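Local coordinates for leucine--tRNA ligase (Agrobacterium radiobacter, PDB 5AH5), which probably joins leucine to its cognate tRNA at the expense of ATP, as a zinc-binding class I aminoacyl-tRNA synthetase associated with resistance to the antibiotic toxic moiety 84, at residues 14-19 with 718-723. Sequence-based numbering, arbitrary orientation.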
ATOM      1  N   GLN B  14     -25.446 -14.475   8.217  1.00 33.86           N
ATOM      2  CA  GLN B  14     -25.746 -15.785   7.663  1.00 36.57           C
ATOM      3  C   GLN B  14     -26.618 -15.646   6.398  1.00 37.94           C
ATOM      4  O   GLN B  14     -26.381 -16.299   5.356  1.00 33.81           O
ATOM      5  CB  GLN B  14     -26.338 -16.672   8.737  1.00 39.42           C
ATOM      6  CG  GLN B  14     -26.125 -18.132   8.415  1.00 46.39           C
ATOM      7  CD  GLN B  14     -27.326 -18.929   8.707  1.00 52.08           C
ATOM      8  OE1 GLN B  14     -27.562 -19.321   9.851  1.00 56.17           O
ATOM      9  NE2 GLN B  14     -28.118 -19.174   7.675  1.00 59.34           N
ATOM     10  N   LYS B  15     -27.537 -14.681   6.421  1.00 37.34           N
ATOM     11  CA  LYS B  15     -28.359 -14.400   5.224  1.00 32.50           C
ATOM     12  C   LYS B  15     -27.506 -14.059   4.021  1.00 29.97           C
ATOM     13  O   LYS B  15     -27.712 -14.595   2.900  1.00 27.69           O
ATOM     14  CB  LYS B  15     -29.330 -13.264   5.526  1.00 36.90           C
ATOM     15  CG  LYS B  15     -30.433 -13.631   6.504  1.00 42.21           C
ATOM     16  CD  LYS B  15     -31.202 -14.835   6.002  1.00 47.19           C
ATOM     17  CE  LYS B  15     -32.624 -14.827   6.488  1.00 49.94           C
ATOM     18  NZ  LYS B  15     -33.043 -16.185   6.869  1.00 56.36           N
ATOM     19  N   TRP B  16     -26.528 -13.171   4.230  1.00 29.51           N
ATOM     20  CA  TRP B  16     -25.581 -12.768   3.139  1.00 30.99           C
ATOM     21  C   TRP B  16     -24.773 -13.997   2.623  1.00 30.54           C
ATOM     22  O   TRP B  16     -24.623 -14.184   1.409  1.00 32.91           O
ATOM     23  CB  TRP B  16     -24.585 -11.700   3.572  1.00 29.78           C
ATOM     24  CG  TRP B  16     -25.146 -10.401   4.024  1.00 32.53           C
ATOM     25  CD1 TRP B  16     -26.197  -9.711   3.457  1.00 32.89           C
ATOM     26  CD2 TRP B  16     -24.679  -9.592   5.095  1.00 30.82           C
ATOM     27  NE1 TRP B  16     -26.432  -8.582   4.142  1.00 31.98           N
ATOM     28  CE2 TRP B  16     -25.525  -8.464   5.155  1.00 31.46           C
ATOM     29  CE3 TRP B  16     -23.631  -9.697   6.002  1.00 28.55           C
ATOM     30  CZ2 TRP B  16     -25.360  -7.442   6.103  1.00 32.46           C
ATOM     31  CZ3 TRP B  16     -23.478  -8.712   6.971  1.00 30.90           C
ATOM     32  CH2 TRP B  16     -24.336  -7.566   7.006  1.00 30.68           C
ATOM     33  N   ASP B  17     -24.250 -14.788   3.560  1.00 32.43           N
ATOM     34  CA  ASP B  17     -23.555 -16.073   3.251  1.00 33.07           C
ATOM     35  C   ASP B  17     -24.471 -16.925   2.365  1.00 28.61           C
ATOM     36  O   ASP B  17     -24.104 -17.263   1.238  1.00 28.50           O
ATOM     37  CB  ASP B  17     -23.199 -16.894   4.513  1.00 37.88           C
ATOM     38  CG  ASP B  17     -22.164 -16.215   5.437  1.00 46.45           C
ATOM     39  OD1 ASP B  17     -21.275 -15.513   4.911  1.00 66.81           O
ATOM     40  OD2 ASP B  17     -22.205 -16.403   6.702  1.00 52.27           O
ATOM     41  N   GLU B  18     -25.688 -17.186   2.824  1.00 31.28           N
ATOM     42  CA  GLU B  18     -26.532 -18.106   2.097  1.00 39.57           C
ATOM     43  C   GLU B  18     -26.943 -17.619   0.739  1.00 41.00           C
ATOM     44  O   GLU B  18     -27.009 -18.439  -0.195  1.00 38.54           O
ATOM     45  CB  GLU B  18     -27.635 -18.761   2.954  1.00 46.84           C
ATOM     46  CG  GLU B  18     -28.729 -17.930   3.565  1.00 54.51           C
ATOM     47  CD  GLU B  18     -29.347 -18.600   4.819  1.00 63.13           C
ATOM     48  OE1 GLU B  18     -28.745 -19.594   5.328  1.00 51.47           O
ATOM     49  OE2 GLU B  18     -30.409 -18.115   5.325  1.00 62.16           O
ATOM     50  N   LYS B  19     -27.054 -16.301   0.542  1.00 38.18           N
ATOM     51  CA  LYS B  19     -27.283 -15.776  -0.831  1.00 36.16           C
ATOM     52  C   LYS B  19     -26.040 -15.667  -1.649  1.00 33.84           C
ATOM     53  O   LYS B  19     -26.133 -15.344  -2.812  1.00 32.64           O
ATOM     54  CB  LYS B  19     -27.981 -14.400  -0.811  1.00 43.50           C
ATOM     55  CG  LYS B  19     -29.445 -14.474  -0.432  1.00 52.09           C
ATOM     56  CD  LYS B  19     -30.347 -14.774  -1.629  1.00 56.09           C
ATOM     57  CE  LYS B  19     -31.758 -15.180  -1.192  1.00 55.79           C
ATOM     58  NZ  LYS B  19     -31.762 -16.296  -0.210  1.00 53.79           N
ATOM     59  N   PHE B 718     -22.124   1.092   4.871  1.00 25.75           N
ATOM     60  CA  PHE B 718     -21.514   1.607   6.094  1.00 25.25           C
ATOM     61  C   PHE B 718     -21.958   0.868   7.296  1.00 25.42           C
ATOM     62  O   PHE B 718     -21.149   0.593   8.193  1.00 26.70           O
ATOM     63  CB  PHE B 718     -21.829   3.163   6.296  1.00 26.20           C
ATOM     64  CG  PHE B 718     -21.458   3.974   5.117  1.00 23.15           C
ATOM     65  CD1 PHE B 718     -20.186   4.414   4.961  1.00 23.34           C
ATOM     66  CD2 PHE B 718     -22.400   4.237   4.129  1.00 27.99           C
ATOM     67  CE1 PHE B 718     -19.825   5.134   3.863  1.00 26.61           C
ATOM     68  CE2 PHE B 718     -22.048   4.946   3.004  1.00 24.24           C
ATOM     69  CZ  PHE B 718     -20.766   5.402   2.877  1.00 26.71           C
ATOM     70  N   ALA B 719     -23.258   0.633   7.364  1.00 24.67           N
ATOM     71  CA  ALA B 719     -23.903  -0.016   8.504  1.00 26.46           C
ATOM     72  C   ALA B 719     -24.813  -1.128   7.983  1.00 25.94           C
ATOM     73  O   ALA B 719     -26.043  -1.095   8.105  1.00 28.66           O
ATOM     74  CB  ALA B 719     -24.667   0.951   9.373  1.00 28.38           C
ATOM     75  N   PRO B 720     -24.196  -2.181   7.425  1.00 28.67           N
ATOM     76  CA  PRO B 720     -24.932  -3.217   6.676  1.00 29.88           C
ATOM     77  C   PRO B 720     -25.917  -4.054   7.425  1.00 27.82           C
ATOM     78  O   PRO B 720     -26.929  -4.455   6.848  1.00 30.29           O
ATOM     79  CB  PRO B 720     -23.793  -4.104   6.078  1.00 30.00           C
ATOM     80  CG  PRO B 720     -22.671  -3.917   6.997  1.00 29.07           C
ATOM     81  CD  PRO B 720     -22.753  -2.399   7.302  1.00 29.68           C
ATOM     82  N   HIS B 721     -25.671  -4.296   8.694  1.00 27.47           N
ATOM     83  CA  HIS B 721     -26.530  -5.172   9.502  1.00 28.95           C
ATOM     84  C   HIS B 721     -27.839  -4.495   9.910  1.00 30.75           C
ATOM     85  O   HIS B 721     -28.948  -5.043   9.755  1.00 27.55           O
ATOM     86  CB  HIS B 721     -25.811  -5.642  10.808  1.00 31.94           C
ATOM     87  CG  HIS B 721     -24.454  -6.256  10.577  1.00 29.89           C
ATOM     88  ND1 HIS B 721     -23.302  -5.505  10.457  1.00 27.60           N
ATOM     89  CD2 HIS B 721     -24.076  -7.555  10.474  1.00 29.41           C
ATOM     90  CE1 HIS B 721     -22.276  -6.317  10.294  1.00 28.15           C
ATOM     91  NE2 HIS B 721     -22.725  -7.562  10.254  1.00 28.09           N
ATOM     92  N   ILE B 722     -27.688  -3.317  10.509  1.00 30.17           N
ATOM     93  CA  ILE B 722     -28.834  -2.480  10.864  1.00 32.11           C
ATOM     94  C   ILE B 722     -29.662  -2.165   9.625  1.00 26.41           C
ATOM     95  O   ILE B 722     -30.864  -2.073   9.669  1.00 25.80           O
ATOM     96  CB  ILE B 722     -28.341  -1.154  11.516  1.00 38.44           C
ATOM     97  CG1 ILE B 722     -28.297  -1.342  13.033  1.00 45.06           C
ATOM     98  CG2 ILE B 722     -29.222   0.039  11.165  1.00 43.10           C
ATOM     99  CD1 ILE B 722     -27.268  -0.464  13.753  1.00 45.10           C
ATOM    100  N   SER B 723     -29.009  -1.975   8.520  1.00 29.06           N
ATOM    101  CA  SER B 723     -29.725  -1.696   7.280  1.00 29.51           C
ATOM    102  C   SER B 723     -30.624  -2.829   6.822  1.00 33.88           C
ATOM    103  O   SER B 723     -31.743  -2.564   6.367  1.00 27.34           O
ATOM    104  CB  SER B 723     -28.756  -1.316   6.194  1.00 30.47           C
ATOM    105  OG  SER B 723     -28.164  -0.079   6.539  1.00 30.81           O
TER
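Trp-16 of helix 5-19 reaches across to Pro-720 and His-721 in the first turn of helix 720-729, bridging backbones whose nearest CA atoms, those of Trp-16 and His-721, are 10.0 Å apart. Its CG lies anti to the carbonyl carbon and beside the backbone N (chi1 -60°), which points the six-membered ring of the indole at Pro-720 and His-721. The leading corner, CH2 of Trp-16, lies 3.6 Å from Pro-720 CB and 3.5 Å from His-721 CD2, over one face of the imidazole near the rim. The two aromatic planes are inclined at 56°, with centroids 4.9 Å apart. Beside this corner, Trp-16 CZ2 sits 3.5 Å from Pro-720 O, which meets the indole edge close to its plane. The polar ring atoms bond outside the two segments: Trp-16 NE1 with Glu-724, His-721 ND1 with Asp-593 and NE2 with Gln-13. Arg-62 of helix 48-66 adds a cation-pi contact to the indole. The N-terminal helix thus meets the anticodon-binding region by van der Waals contact of the indole with a proline, an imidazole and a backbone carbonyl, with no hydrogen bond between the two segments; the bonds to the ring nitrogens probably hold each ring in the orientation in which they meet.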